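Aspartate aminotransferase, cytoplasmic (Schizosaccharomyces pombe 972h-, PDB 6JPK) catalyses the pyridoxal 5'-phosphate-dependent transfer of an amino group between L-aspartate and 2-oxoglutarate, giving oxaloacetate and L-glutamate, and works as a homodimer. Local coordinates at residues 183-188 / 200-205; 208-213 / 238-243; 154-159 / 171-176; 348-351 / 357-360. The protein carries 1 engineered substitution. All coordinates share one frame; numbering follows the deposited sequence.

Interaction 1 (183-188 / 200-205); sequences FLLHAC and EQWLSI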
# COMPACT_ATOMS: atom_id res chain seq x y z
N PHE A 183 23.43 -5.44 5.68
CA PHE A 183 23.75 -4.06 6.00
C PHE A 183 22.83 -3.14 5.22
O PHE A 183 22.77 -3.21 3.98
CB PHE A 183 25.22 -3.73 5.73
CG PHE A 183 26.11 -3.99 6.92
CD1 PHE A 183 26.51 -5.29 7.22
CD2 PHE A 183 26.51 -2.96 7.75
CE1 PHE A 183 27.30 -5.55 8.33
CE2 PHE A 183 27.31 -3.21 8.86
CZ PHE A 183 27.70 -4.51 9.15
N LEU A 184 22.11 -2.28 5.95
CA LEU A 184 21.16 -1.32 5.38
C LEU A 184 21.89 0.01 5.27
O LEU A 184 22.19 0.64 6.29
CB LEU A 184 19.92 -1.21 6.27
CG LEU A 184 18.54 -1.06 5.63
CD1 LEU A 184 17.54 -0.57 6.68
CD2 LEU A 184 18.56 -0.15 4.41
N LEU A 185 22.19 0.43 4.04
CA LEU A 185 23.01 1.60 3.77
C LEU A 185 22.16 2.72 3.19
O LEU A 185 21.27 2.47 2.36
CB LEU A 185 24.13 1.25 2.79
CG LEU A 185 25.02 0.08 3.20
CD1 LEU A 185 26.03 -0.25 2.11
CD2 LEU A 185 25.73 0.37 4.54
N HIS A 186 22.43 3.95 3.62
CA HIS A 186 21.79 5.14 3.05
C HIS A 186 22.61 5.59 1.85
O HIS A 186 23.80 5.89 1.99
CB HIS A 186 21.71 6.27 4.09
CG HIS A 186 20.95 5.93 5.33
ND1 HIS A 186 19.88 6.68 5.78
CD2 HIS A 186 21.13 4.94 6.25
CE1 HIS A 186 19.42 6.15 6.90
NE2 HIS A 186 20.15 5.09 7.21
N ALA A 187 21.98 5.65 0.67
CA ALA A 187 22.73 5.97 -0.55
C ALA A 187 23.26 7.40 -0.54
O ALA A 187 24.37 7.65 -1.03
CB ALA A 187 21.86 5.75 -1.78
N CYS A 188 22.47 8.35 -0.04
CA CYS A 188 22.90 9.74 0.12
C CYS A 188 21.92 10.46 1.03
O CYS A 188 20.79 10.00 1.24
CB CYS A 188 23.02 10.49 -1.21
SG CYS A 188 21.44 10.76 -2.05
N GLU A 200 35.96 8.47 -0.93
CA GLU A 200 37.07 7.69 -0.36
C GLU A 200 36.60 6.78 0.77
O GLU A 200 36.99 5.61 0.84
CB GLU A 200 38.16 8.65 0.12
CG GLU A 200 39.33 7.99 0.84
CD GLU A 200 40.22 9.00 1.55
OE1 GLU A 200 40.83 9.86 0.87
OE2 GLU A 200 40.31 8.94 2.80
N GLN A 201 35.80 7.30 1.70
CA GLN A 201 35.30 6.46 2.79
C GLN A 201 34.40 5.35 2.26
O GLN A 201 34.45 4.21 2.75
CB GLN A 201 34.57 7.32 3.81
CG GLN A 201 35.49 8.24 4.62
CD GLN A 201 34.72 9.23 5.45
OE1 GLN A 201 33.61 9.65 5.09
NE2 GLN A 201 35.29 9.62 6.59
N TRP A 202 33.56 5.67 1.26
CA TRP A 202 32.68 4.66 0.66
C TRP A 202 33.48 3.49 0.09
O TRP A 202 33.07 2.33 0.24
CB TRP A 202 31.85 5.28 -0.46
CG TRP A 202 30.51 5.84 -0.07
CD1 TRP A 202 30.06 7.11 -0.28
CD2 TRP A 202 29.44 5.13 0.55
NE1 TRP A 202 28.77 7.23 0.18
CE2 TRP A 202 28.37 6.03 0.69
CE3 TRP A 202 29.28 3.81 1.00
CZ2 TRP A 202 27.16 5.67 1.28
CZ3 TRP A 202 28.07 3.45 1.57
CH2 TRP A 202 27.03 4.38 1.71
N LEU A 203 34.57 3.78 -0.61
CA LEU A 203 35.35 2.71 -1.23
C LEU A 203 35.90 1.77 -0.17
O LEU A 203 35.89 0.54 -0.34
CB LEU A 203 36.49 3.31 -2.06
CG LEU A 203 36.09 4.15 -3.27
CD1 LEU A 203 37.35 4.69 -3.96
CD2 LEU A 203 35.24 3.34 -4.25
N SER A 204 36.38 2.32 0.95
CA SER A 204 36.84 1.49 2.05
C SER A 204 35.68 0.72 2.70
O SER A 204 35.84 -0.44 3.10
CB SER A 204 37.56 2.37 3.07
OG SER A 204 37.75 1.69 4.29
N ILE A 205 34.50 1.35 2.80
CA ILE A 205 33.32 0.66 3.32
C ILE A 205 32.97 -0.53 2.41
O ILE A 205 32.70 -1.64 2.89
CB ILE A 205 32.14 1.63 3.46
CG1 ILE A 205 32.36 2.58 4.64
CG2 ILE A 205 30.83 0.88 3.64
CD1 ILE A 205 31.41 3.77 4.62
O HOH W 1 26.64 9.12 -0.14

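Interaction 2 (208-213 / 238-243); sequences SLLSRK and NEFVKY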
# COMPACT_ATOMS: atom_id res chain seq x y z
N SER A 208 35.39 -3.57 2.85
CA SER A 208 35.19 -4.40 4.03
C SER A 208 33.88 -5.17 3.96
O SER A 208 33.80 -6.31 4.43
CB SER A 208 35.26 -3.54 5.29
OG SER A 208 36.58 -3.07 5.50
N LEU A 209 32.82 -4.56 3.39
CA LEU A 209 31.57 -5.28 3.20
C LEU A 209 31.77 -6.52 2.33
O LEU A 209 31.22 -7.58 2.62
CB LEU A 209 30.51 -4.37 2.57
CG LEU A 209 29.86 -3.27 3.41
CD1 LEU A 209 29.18 -2.24 2.50
CD2 LEU A 209 28.84 -3.84 4.39
N LEU A 210 32.55 -6.40 1.25
CA LEU A 210 32.80 -7.56 0.40
C LEU A 210 33.71 -8.57 1.08
O LEU A 210 33.52 -9.78 0.93
CB LEU A 210 33.41 -7.12 -0.93
CG LEU A 210 32.65 -6.01 -1.64
CD1 LEU A 210 33.60 -5.32 -2.58
CD2 LEU A 210 31.45 -6.51 -2.38
N SER A 211 34.73 -8.10 1.81
CA SER A 211 35.63 -9.02 2.50
C SER A 211 34.88 -9.89 3.51
O SER A 211 35.26 -11.04 3.74
CB SER A 211 36.73 -8.23 3.20
OG SER A 211 37.66 -9.10 3.79
N ARG A 212 33.82 -9.36 4.12
CA ARG A 212 33.00 -10.11 5.06
C ARG A 212 31.78 -10.75 4.41
O ARG A 212 30.98 -11.38 5.11
CB ARG A 212 32.55 -9.20 6.21
CG ARG A 212 33.69 -8.75 7.11
CD ARG A 212 34.39 -9.94 7.77
NE ARG A 212 33.65 -10.42 8.93
CZ ARG A 212 33.97 -11.50 9.64
NH1 ARG A 212 35.03 -12.25 9.29
NH2 ARG A 212 33.24 -11.85 10.69
N LYS A 213 31.61 -10.59 3.09
CA LYS A 213 30.54 -11.24 2.34
C LYS A 213 29.16 -10.84 2.85
O LYS A 213 28.23 -11.65 2.85
CB LYS A 213 30.69 -12.77 2.36
CG LYS A 213 32.12 -13.26 2.08
CD LYS A 213 32.17 -14.79 2.03
CE LYS A 213 33.60 -15.30 2.08
NZ LYS A 213 34.42 -14.73 0.98
N ASN A 238 26.02 3.05 -7.99
CA ASN A 238 26.69 2.67 -9.22
C ASN A 238 28.12 2.24 -8.97
O ASN A 238 28.67 1.42 -9.73
CB ASN A 238 26.61 3.82 -10.22
CG ASN A 238 25.21 3.93 -10.83
OD1 ASN A 238 24.84 3.15 -11.70
ND2 ASN A 238 24.43 4.86 -10.33
N GLU A 239 28.75 2.75 -7.92
CA GLU A 239 30.08 2.26 -7.58
C GLU A 239 30.01 0.81 -7.12
O GLU A 239 30.86 -0.01 -7.50
CB GLU A 239 30.71 3.14 -6.49
CG GLU A 239 32.22 2.97 -6.38
CD GLU A 239 32.98 3.49 -7.62
OE1 GLU A 239 32.39 4.23 -8.46
OE2 GLU A 239 34.17 3.15 -7.74
N PHE A 240 28.98 0.46 -6.34
CA PHE A 240 28.86 -0.90 -5.84
C PHE A 240 28.64 -1.89 -6.97
O PHE A 240 29.07 -3.05 -6.87
CB PHE A 240 27.73 -0.99 -4.80
CG PHE A 240 27.73 -2.28 -4.03
CD1 PHE A 240 28.66 -2.50 -3.03
CD2 PHE A 240 26.81 -3.27 -4.31
CE1 PHE A 240 28.68 -3.70 -2.33
CE2 PHE A 240 26.82 -4.48 -3.61
CZ PHE A 240 27.75 -4.69 -2.61
N VAL A 241 28.02 -1.46 -8.08
CA VAL A 241 27.79 -2.35 -9.22
C VAL A 241 29.10 -2.95 -9.72
O VAL A 241 29.13 -4.11 -10.16
CB VAL A 241 27.05 -1.61 -10.35
CG1 VAL A 241 26.96 -2.51 -11.61
CG2 VAL A 241 25.66 -1.18 -9.90
N LYS A 242 30.19 -2.19 -9.64
CA LYS A 242 31.49 -2.65 -10.13
C LYS A 242 31.96 -3.93 -9.45
O LYS A 242 32.80 -4.64 -10.02
CB LYS A 242 32.55 -1.57 -9.89
CG LYS A 242 32.22 -0.23 -10.52
CD LYS A 242 33.31 0.79 -10.22
CE LYS A 242 33.10 2.09 -10.99
NZ LYS A 242 34.14 3.09 -10.64
N TYR A 243 31.46 -4.24 -8.26
CA TYR A 243 31.95 -5.39 -7.52
C TYR A 243 31.25 -6.70 -7.88
O TYR A 243 31.66 -7.75 -7.40
CB TYR A 243 31.82 -5.13 -6.01
CG TYR A 243 32.57 -3.90 -5.55
CD1 TYR A 243 31.89 -2.76 -5.18
CD2 TYR A 243 33.96 -3.88 -5.50
CE1 TYR A 243 32.56 -1.63 -4.77
CE2 TYR A 243 34.64 -2.76 -5.06
CZ TYR A 243 33.93 -1.62 -4.71
OH TYR A 243 34.59 -0.49 -4.30

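Interaction 3 (154-159 / 171-176); sequences TYPYWD and LSTIKS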
# COMPACT_ATOMS: atom_id res chain seq x y z
N THR A 154 23.21 -2.52 15.22
CA THR A 154 23.52 -1.20 14.67
C THR A 154 25.01 -1.10 14.37
O THR A 154 25.84 -1.83 14.91
CB THR A 154 23.08 -0.04 15.60
OG1 THR A 154 23.93 0.01 16.74
CG2 THR A 154 21.64 -0.20 16.07
N TYR A 155 25.33 -0.19 13.45
CA TYR A 155 26.70 0.26 13.30
C TYR A 155 26.79 1.73 13.68
O TYR A 155 25.82 2.48 13.49
CB TYR A 155 27.24 0.04 11.88
CG TYR A 155 26.40 0.60 10.73
CD1 TYR A 155 26.67 1.86 10.21
CD2 TYR A 155 25.39 -0.16 10.15
CE1 TYR A 155 25.93 2.37 9.16
CE2 TYR A 155 24.63 0.35 9.10
CZ TYR A 155 24.92 1.60 8.60
OH TYR A 155 24.19 2.11 7.55
N PRO A 156 27.89 2.16 14.29
CA PRO A 156 28.04 3.57 14.68
C PRO A 156 27.99 4.47 13.45
O PRO A 156 28.45 4.11 12.37
CB PRO A 156 29.42 3.62 15.34
CG PRO A 156 29.70 2.21 15.75
CD PRO A 156 29.03 1.34 14.72
N TYR A 157 27.41 5.66 13.62
CA TYR A 157 27.31 6.58 12.49
C TYR A 157 27.58 8.03 12.87
O TYR A 157 28.38 8.71 12.22
CB TYR A 157 25.94 6.46 11.81
CG TYR A 157 25.98 7.01 10.41
CD1 TYR A 157 25.70 8.35 10.16
CD2 TYR A 157 26.38 6.21 9.35
CE1 TYR A 157 25.78 8.87 8.88
CE2 TYR A 157 26.47 6.72 8.06
CZ TYR A 157 26.16 8.05 7.83
OH TYR A 157 26.24 8.56 6.55
N TRP A 158 26.92 8.53 13.91
CA TRP A 158 27.12 9.91 14.34
C TRP A 158 28.22 9.96 15.39
O TRP A 158 28.11 9.34 16.44
CB TRP A 158 25.82 10.50 14.90
CG TRP A 158 25.92 11.95 15.38
CD1 TRP A 158 25.78 12.40 16.67
CD2 TRP A 158 26.15 13.11 14.57
NE1 TRP A 158 25.91 13.78 16.70
CE2 TRP A 158 26.13 14.23 15.43
CE3 TRP A 158 26.35 13.31 13.20
CZ2 TRP A 158 26.32 15.53 14.96
CZ3 TRP A 158 26.54 14.60 12.74
CH2 TRP A 158 26.53 15.70 13.61
N ASP A 159 29.28 10.70 15.09
CA ASP A 159 30.36 11.00 16.04
C ASP A 159 30.00 12.34 16.69
O ASP A 159 30.24 13.39 16.10
CB ASP A 159 31.70 11.03 15.32
CG ASP A 159 32.87 11.46 16.20
OD1 ASP A 159 32.67 11.92 17.35
OD2 ASP A 159 34.02 11.33 15.73
N LEU A 171 33.31 1.18 10.12
CA LEU A 171 34.23 0.22 9.53
C LEU A 171 34.51 -0.93 10.49
O LEU A 171 34.54 -2.10 10.09
CB LEU A 171 35.53 0.92 9.16
CG LEU A 171 36.15 0.67 7.78
CD1 LEU A 171 36.36 -0.79 7.61
CD2 LEU A 171 35.25 1.18 6.66
N SER A 172 34.72 -0.61 11.77
CA SER A 172 35.06 -1.64 12.73
C SER A 172 33.90 -2.62 12.92
O SER A 172 34.11 -3.83 13.02
CB SER A 172 35.46 -0.99 14.05
OG SER A 172 35.61 -1.95 15.06
N THR A 173 32.67 -2.10 12.94
CA THR A 173 31.49 -2.97 13.03
C THR A 173 31.35 -3.85 11.79
O THR A 173 31.03 -5.03 11.90
CB THR A 173 30.23 -2.13 13.26
OG1 THR A 173 30.33 -1.46 14.53
CG2 THR A 173 28.97 -3.00 13.27
N ILE A 174 31.62 -3.29 10.61
CA ILE A 174 31.55 -4.11 9.40
C ILE A 174 32.51 -5.29 9.49
O ILE A 174 32.15 -6.43 9.18
CB ILE A 174 31.83 -3.26 8.14
CG1 ILE A 174 30.69 -2.27 7.90
CG2 ILE A 174 32.06 -4.18 6.92
CD1 ILE A 174 30.99 -1.21 6.86
N LYS A 175 33.74 -5.05 9.96
CA LYS A 175 34.72 -6.12 9.98
C LYS A 175 34.40 -7.18 11.03
O LYS A 175 34.70 -8.36 10.82
CB LYS A 175 36.12 -5.56 10.22
CG LYS A 175 36.60 -4.61 9.14
CD LYS A 175 37.89 -3.93 9.61
CE LYS A 175 38.59 -3.21 8.47
NZ LYS A 175 39.61 -2.25 8.96
N SER A 176 33.78 -6.80 12.15
CA SER A 176 33.55 -7.77 13.22
C SER A 176 32.20 -8.46 13.14
O SER A 176 31.99 -9.47 13.81
CB SER A 176 33.69 -7.08 14.59
OG SER A 176 32.70 -6.07 14.73

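Interaction 4 (348-351 / 357-360); sequences DHIT and FSFT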
# COMPACT_ATOMS: atom_id res chain seq x y z
N ASP A 348 30.52 24.13 10.98
CA ASP A 348 30.68 23.72 9.59
C ASP A 348 29.92 22.44 9.25
O ASP A 348 29.66 22.19 8.07
CB ASP A 348 32.16 23.56 9.26
CG ASP A 348 32.91 24.88 9.35
OD1 ASP A 348 33.71 25.06 10.30
OD2 ASP A 348 32.66 25.75 8.49
N HIS A 349 29.55 21.63 10.24
CA HIS A 349 28.74 20.45 9.95
C HIS A 349 27.39 20.83 9.35
O HIS A 349 26.82 20.07 8.57
CB HIS A 349 28.54 19.60 11.21
CG HIS A 349 27.87 20.33 12.34
ND1 HIS A 349 28.49 21.34 13.05
CD2 HIS A 349 26.64 20.18 12.89
CE1 HIS A 349 27.66 21.79 13.98
NE2 HIS A 349 26.54 21.10 13.91
N ILE A 350 26.87 22.02 9.70
CA ILE A 350 25.60 22.47 9.13
C ILE A 350 25.68 22.52 7.61
O ILE A 350 24.73 22.14 6.92
CB ILE A 350 25.20 23.84 9.70
CG1 ILE A 350 25.08 23.81 11.24
CG2 ILE A 350 23.88 24.29 9.08
CD1 ILE A 350 24.03 22.84 11.75
N THR A 351 26.79 23.01 7.06
CA THR A 351 26.91 23.08 5.61
C THR A 351 27.62 21.87 5.00
O THR A 351 27.57 21.69 3.78
CB THR A 351 27.62 24.39 5.19
OG1 THR A 351 28.88 24.50 5.85
CG2 THR A 351 26.76 25.62 5.56
N PHE A 357 17.40 16.96 6.41
CA PHE A 357 17.56 16.72 7.84
C PHE A 357 18.98 17.04 8.28
O PHE A 357 19.95 16.86 7.54
CB PHE A 357 17.22 15.27 8.20
CG PHE A 357 15.81 14.90 7.88
CD1 PHE A 357 14.75 15.47 8.57
CD2 PHE A 357 15.53 13.99 6.87
CE1 PHE A 357 13.44 15.14 8.27
CE2 PHE A 357 14.22 13.65 6.56
CZ PHE A 357 13.17 14.22 7.26
N SER A 358 19.10 17.51 9.52
CA SER A 358 20.38 17.93 10.07
C SER A 358 20.46 17.56 11.54
O SER A 358 19.57 17.93 12.32
CB SER A 358 20.58 19.44 9.91
OG SER A 358 21.61 19.91 10.77
N PHE A 359 21.53 16.86 11.92
CA PHE A 359 21.90 16.78 13.33
C PHE A 359 22.66 18.07 13.66
O PHE A 359 23.77 18.29 13.17
CB PHE A 359 22.74 15.53 13.61
CG PHE A 359 22.00 14.44 14.36
CD1 PHE A 359 20.65 14.18 14.11
CD2 PHE A 359 22.66 13.65 15.31
CE1 PHE A 359 19.97 13.16 14.78
CE2 PHE A 359 21.98 12.64 16.01
CZ PHE A 359 20.64 12.39 15.74
N THR A 360 22.03 18.93 14.47
CA THR A 360 22.61 20.21 14.84
C THR A 360 23.73 20.07 15.87
O THR A 360 24.59 20.95 15.95
CB THR A 360 21.53 21.13 15.42
OG1 THR A 360 20.96 20.51 16.59
CG2 THR A 360 20.42 21.40 14.39

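Interaction 1 (183-188 / 200-205)
The indole of Trp-202 reaches from helix 199-211 to the end of strand 182-186 and meets it with the edge of its six-membered ring. Contact is closest at the backbone: CZ2 of Trp-202 lies 3.4 Å from His-186 O, and CH2 of Trp-202 is at 3.6 Å from the same oxygen, which sits near the ring plane. Leu-185 adds a looser apolar touch, its CD1 standing 4.3 Å from CZ3 of Trp-202, again at the rim. With chi1 at -91° the indole leaves the helix at a slant that brings its far end over to the strand. On the pyrrole side a water takes the place of direct packing. It accepts from NE1 of Trp-202 at 2.9 Å and donates to Ala-187 O at 2.8 Å. The two segments belong to one beta-alpha-beta unit, strand 182-186, helix 199-211 and strand 215-220, within the large domain of this aminotransferase. The imidazole of His-186 turns to Thr-137, near Trp-138 and Asn-191, which probably bind aspartate. Across the contact His-186 O meets C-H atoms of the indole rim, whereas the water gives NE1 and Ala-187 O a hydrogen-bonded link.

Interaction 2 (208-213 / 238-243)
The ring of Tyr-243 carries Leu-210 on one face: CD1 of Leu-210 lies 3.2 Å above the ring plane, offset toward the rim, in a CH-pi contact 27° off the ring normal. The methyl stands over the CG-CD2 side, with CD1 of Leu-210 at 3.3 Å from CD2 of Tyr-243, a tight fit. The Phe-240 ring is met obliquely by the other branch, CD2 of Leu-210 coming to 3.9 Å from CE1 of Phe-240, while Phe-206 and Phe-247 meet that ring edge-to-face. Leu-210 therefore forks between two aromatics, its CG anti to the carbonyl carbon (chi1 -51°), which sends CD1 to the tyrosine face and CD2 to Phe-240. The contact joins the last turn of helix 199-211 to segment 238-243, on and just after helix 235-241, with Leu-209 and Phe-240 both resting on Val-216 of the adjoining strand 215-220. Just beyond Leu-210 the first helix closes in a Schellman motif, in which Lys-213 takes positive phi and its N bonds to Leu-210 O at 3.0 Å. Cutting Leu-210 back to an alanine removes both methyls and would probably leave the Tyr-243 face without its CH-pi partner and a gap beside Phe-240. Within segment 238-243, NZ of Lys-242 forms a salt bridge with OE2 of Glu-239.

Interaction 3 (154-159 / 171-176)
Thr-173 presses its short side chain from helix 167-176 against the backbone and first side-chain atoms of strand 152-159, where its CA is 5.8 Å from that of Tyr-155. Its CB, already close to the strand, lies 3.9 Å from CB of Tyr-155 and 4.0 Å from CD of Pro-156. From there the side chain splits. The methyl, CG2, is anti to the backbone N and drops onto the strand, 3.8 Å from CB of Tyr-155 and 3.7 Å from Thr-154 O. The hydroxyl branch is beside the backbone N (chi1 -64°) and reaches the CD corner of the proline ring, OG1 of Thr-173 being 3.1 Å from CD of Pro-156; the same oxygen is hydrogen-bonded within its own helix to Gly-169 O. No hydrogen bond joins the two segments, so the contact rests on the fit of the threonine fork over the Tyr-155 and Pro-156 junction. Tyr-155 touches with its CB alone. Its ring leads away from Thr-173, and its OH is hydrogen-bonded to Leu-184 O. The axes of strand 154-156 and helix 171-176 approach to 7.5 Å and run at 141°, closer to antiparallel than parallel. The helix thus lies against the sheet beside strands 131-135 and 182-186, with Thr-173 touching Tyr-132 and Ile-174 on Phe-183, while Leu-171 packs on Ser-204 and Ser-208 of helix 199-211.

Interaction 4 (348-351 / 357-360)
A short helix, 349-352, packs against strand 357-359 of a two-stranded antiparallel sheet whose other strand, 383-385, carries Arg-383, probably an aspartate-binding residue as in related aminotransferases. His-349 makes the single hydrogen bond across this buried contact: NE2 donates to Thr-360 O at 2.8 Å, with an N-H...O angle of 159°. The acceptor lies near the imidazole plane, but the donor stands well above the carbonyl plane, 58° out of it. Beside this bond, CD2 of His-349 lies 3.4 Å from Phe-359 O, so two successive carbonyl oxygens line the same ring edge. The imidazole gets there because CG sits between the backbone N and the carbonyl carbon (chi1 59°), and CG1 of the neighbouring Ile-350 lies over one ring face. A leucine in place of His-349 would probably leave Thr-360 O without this donor in a buried setting, and the turn after the strand less firmly held to the helix. Phe-359 O has a further partner in Gln-353, which also bonds the hydroxyl of Ser-358, while the Thr-360 hydroxyl pairs with Gly-382 O. The ring of Phe-359 leads away from the helix toward Arg-383 and meets Trp-158 edge-to-face. Ile-350 adds van der Waals contact: its CD1 lies 4.3 Å from CA of Thr-360 and 3.9 Å from OG of Ser-358.

Overall arrangement
Along the chain the contacts close one after another: interaction 3, then interaction 1, interaction 2 and finally interaction 4. The first three form one group on the main mixed sheet. Interactions 1 and 2 share helix 199-211, with centres about 10 Å apart, and interactions 3 and 1 have centres about 11 Å apart, joined by helix 167-176 packing on strand 182-186 and helix 199-211. Ser-208 and Arg-212 bring interaction 2 against helix 167-176. Interaction 4 stands apart, centre to centre about 29 Å from interaction 2, yet touches interaction 3 through Trp-158 and Phe-359. Strand 152-159 of the main sheet thus reaches the small sheet bearing Arg-383, near the probable aspartate site.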